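Local coordinates for putative uncharacterized protein (Lodderomyces elongisporus, PDB 4IVF) that binds two glutathione molecules per subunit and probably acts as a glutathione transferase, at residues 183-188 / 193-198. Sequence-based numbering, arbitrary orientation.
With GSH (glutathione), chain T.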
loop_
_atom_site.group_PDB
_atom_site.type_symbol
_atom_site.label_atom_id
_atom_site.label_comp_id
_atom_site.label_asym_id
_atom_site.label_seq_id
_atom_site.Cartn_x
_atom_site.Cartn_y
_atom_site.Cartn_z
ATOM N N GLY F 183 6.992 10.909 -6.259
ATOM C CA GLY F 183 5.909 11.184 -7.186
ATOM C C GLY F 183 4.904 12.146 -6.578
ATOM O O GLY F 183 4.461 13.069 -7.246
ATOM N N TRP F 184 4.572 11.931 -5.303
ATOM C CA TRP F 184 3.573 12.717 -4.582
ATOM C C TRP F 184 4.110 13.994 -3.960
ATOM O O TRP F 184 3.370 14.976 -3.808
ATOM C CB TRP F 184 2.905 11.868 -3.504
ATOM C CG TRP F 184 1.805 11.001 -4.063
ATOM C CD1 TRP F 184 1.913 9.718 -4.513
ATOM C CD2 TRP F 184 0.435 11.377 -4.241
ATOM N NE1 TRP F 184 0.689 9.266 -4.965
ATOM C CE2 TRP F 184 -0.234 10.266 -4.807
ATOM C CE3 TRP F 184 -0.296 12.540 -3.963
ATOM C CZ2 TRP F 184 -1.601 10.285 -5.100
ATOM C CZ3 TRP F 184 -1.663 12.562 -4.265
ATOM C CH2 TRP F 184 -2.296 11.441 -4.830
ATOM N N ALA F 185 5.388 13.976 -3.582
ATOM C CA ALA F 185 6.043 15.171 -3.051
ATOM C C ALA F 185 6.012 16.258 -4.125
ATOM O O ALA F 185 5.873 17.444 -3.841
ATOM C CB ALA F 185 7.482 14.857 -2.650
ATOM N N TYR F 186 6.138 15.820 -5.369
ATOM C CA TYR F 186 6.089 16.699 -6.517
ATOM C C TYR F 186 4.771 17.484 -6.571
ATOM O O TYR F 186 4.723 18.585 -7.115
ATOM C CB TYR F 186 6.269 15.853 -7.773
ATOM C CG TYR F 186 6.315 16.632 -9.052
ATOM C CD1 TYR F 186 7.457 17.320 -9.424
ATOM C CD2 TYR F 186 5.215 16.672 -9.899
ATOM C CE1 TYR F 186 7.500 18.041 -10.605
ATOM C CE2 TYR F 186 5.252 17.386 -11.082
ATOM C CZ TYR F 186 6.393 18.065 -11.431
ATOM O OH TYR F 186 6.423 18.777 -12.609
ATOM N N ARG F 187 3.715 16.925 -5.980
ATOM C CA ARG F 187 2.382 17.524 -6.052
ATOM C C ARG F 187 2.038 18.471 -4.890
ATOM O O ARG F 187 0.962 19.082 -4.887
ATOM C CB ARG F 187 1.319 16.430 -6.148
ATOM C CG ARG F 187 1.040 15.923 -7.553
ATOM C CD ARG F 187 0.107 16.867 -8.279
ATOM N NE ARG F 187 -0.475 16.236 -9.452
ATOM C CZ ARG F 187 0.092 16.221 -10.653
ATOM N NH1 ARG F 187 1.274 16.801 -10.847
ATOM N NH2 ARG F 187 -0.527 15.625 -11.665
ATOM N N LEU F 188 2.939 18.590 -3.913
ATOM C CA LEU F 188 2.701 19.446 -2.753
ATOM C C LEU F 188 2.541 20.909 -3.137
ATOM O O LEU F 188 1.801 21.653 -2.495
ATOM C CB LEU F 188 3.828 19.299 -1.722
ATOM C CG LEU F 188 3.805 18.045 -0.828
ATOM C CD1 LEU F 188 5.009 18.003 0.142
ATOM C CD2 LEU F 188 2.498 17.959 -0.048
ATOM N N ILE F 193 1.756 23.791 -0.254
ATOM C CA ILE F 193 2.543 23.256 0.842
ATOM C C ILE F 193 4.018 23.235 0.439
ATOM O O ILE F 193 4.426 22.502 -0.462
ATOM C CB ILE F 193 2.070 21.854 1.237
ATOM C CG1 ILE F 193 0.673 21.931 1.847
ATOM C CG2 ILE F 193 3.024 21.228 2.237
ATOM C CD1 ILE F 193 0.014 20.557 2.016
ATOM N N ASP F 194 4.809 24.075 1.091
ATOM C CA ASP F 194 6.223 24.148 0.800
ATOM C C ASP F 194 6.892 22.987 1.525
ATOM O O ASP F 194 6.832 22.905 2.750
ATOM C CB ASP F 194 6.778 25.486 1.303
ATOM C CG ASP F 194 8.226 25.715 0.899
ATOM O OD1 ASP F 194 8.862 24.816 0.294
ATOM O OD2 ASP F 194 8.733 26.805 1.201
ATOM N N ILE F 195 7.530 22.092 0.774
ATOM C CA ILE F 195 8.165 20.926 1.378
ATOM C C ILE F 195 9.432 21.340 2.152
ATOM O O ILE F 195 9.983 20.563 2.927
ATOM C CB ILE F 195 8.487 19.852 0.319
ATOM C CG1 ILE F 195 8.829 18.517 0.982
ATOM C CG2 ILE F 195 9.607 20.326 -0.592
ATOM C CD1 ILE F 195 9.254 17.440 0.012
ATOM N N ASN F 196 9.875 22.580 1.961
ATOM C CA ASN F 196 11.084 23.049 2.628
ATOM C C ASN F 196 10.889 23.283 4.116
ATOM O O ASN F 196 11.859 23.363 4.865
ATOM C CB ASN F 196 11.648 24.293 1.942
ATOM C CG ASN F 196 12.431 23.949 0.704
ATOM O OD1 ASN F 196 13.012 22.877 0.624
ATOM N ND2 ASN F 196 12.441 24.846 -0.277
ATOM N N GLN F 197 9.631 23.357 4.547
ATOM C CA GLN F 197 9.335 23.463 5.972
ATOM C C GLN F 197 9.830 22.222 6.738
ATOM O O GLN F 197 10.046 22.281 7.943
ATOM C CB GLN F 197 7.840 23.695 6.202
ATOM C CG GLN F 197 6.975 22.454 6.014
ATOM C CD GLN F 197 5.496 22.794 5.935
ATOM O OE1 GLN F 197 4.753 22.651 6.911
ATOM N NE2 GLN F 197 5.064 23.265 4.771
ATOM N N TRP F 198 9.982 21.100 6.036
ATOM C CA TRP F 198 10.654 19.923 6.585
ATOM C C TRP F 198 12.038 19.875 5.951
ATOM O O TRP F 198 12.196 19.386 4.831
ATOM C CB TRP F 198 9.879 18.639 6.283
ATOM C CG TRP F 198 8.435 18.664 6.727
ATOM C CD1 TRP F 198 7.964 18.483 7.994
ATOM C CD2 TRP F 198 7.282 18.874 5.900
ATOM N NE1 TRP F 198 6.591 18.572 8.010
ATOM C CE2 TRP F 198 6.150 18.810 6.735
ATOM C CE3 TRP F 198 7.100 19.121 4.535
ATOM C CZ2 TRP F 198 4.855 18.983 6.249
ATOM C CZ3 TRP F 198 5.819 19.283 4.056
ATOM C CH2 TRP F 198 4.714 19.216 4.911
HETATM N N1 GSH T . -11.354 8.234 -8.340
HETATM C CA1 GSH T . -10.752 9.473 -7.912
HETATM C C1 GSH T . -11.692 10.220 -7.066
HETATM O O11 GSH T . -12.783 9.700 -6.737
HETATM O O12 GSH T . -11.406 11.366 -6.657
HETATM C CB1 GSH T . -10.251 10.298 -9.102
HETATM C CG1 GSH T . -9.040 11.074 -8.732
HETATM C CD1 GSH T . -7.801 10.196 -8.550
HETATM O OE1 GSH T . -7.710 9.082 -9.088
HETATM N N2 GSH T . -6.643 10.672 -7.706
HETATM C CA2 GSH T . -5.474 9.824 -7.535
HETATM C C2 GSH T . -5.414 9.328 -6.117
HETATM O O2 GSH T . -5.857 10.021 -5.212
HETATM C CB2 GSH T . -4.258 10.594 -7.790
HETATM S SG2 GSH T . -4.321 11.351 -9.376
HETATM N N3 GSH T . -4.822 8.040 -5.801
HETATM C CA3 GSH T . -4.782 7.613 -4.418
HETATM C C3 GSH T . -3.574 6.805 -4.159
HETATM O O31 GSH T . -2.521 6.977 -4.822
HETATM O O32 GSH T . -3.620 5.921 -3.259
#
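L188 reaches across to I193, I195 and W198 with the two arms of its forked side chain, and the branching of leucine suits a place where it can meet separate neighbours. With CG anti to the carbonyl carbon (chi1 -78°), CD2 lies 4.0 Å from CG2 of I193, the two side chains running obliquely to each other. CD1 takes the other direction: it packs 3.9 Å from CB of I195, whose side chain stands at about a right angle to that of L188, and 4.2 Å from CZ3 of the W198 indole, which it approaches obliquely. Both isoleucines, being beta-branched, offer apolar branches to this buried leucine. I195 extends CG1 anti to the backbone N (chi1 -166°), which carries CD1 to within 4.1 Å of CB of A185; the single methyl of A185 lets the isoleucine's end pack close against the helix. A main-chain bond from I193 N to L188 O (3.1 Å) ties the two ends of the connecting loop together. Beyond the leucine, D194 OD1 accepts from N196 N in an Asx turn, and CG of Q197 lies over one face of the W198 ring. Helix 199-209 adds L201 and Y205 against I195. The W184 side chain diverges from that of L188, and its indole enters the glutathione pocket, offering a broad apolar surface, with CZ2 3.4 Å from O31 of glutathione, and an N-H for N17 OD1. The contact thus joins the C-terminal part of helix 176-185 and the turn that follows to the loop leading into helix 199-209, with W198 as N-cap residue, in the all-helical C-terminal domain characteristic of the glutathione transferase fold.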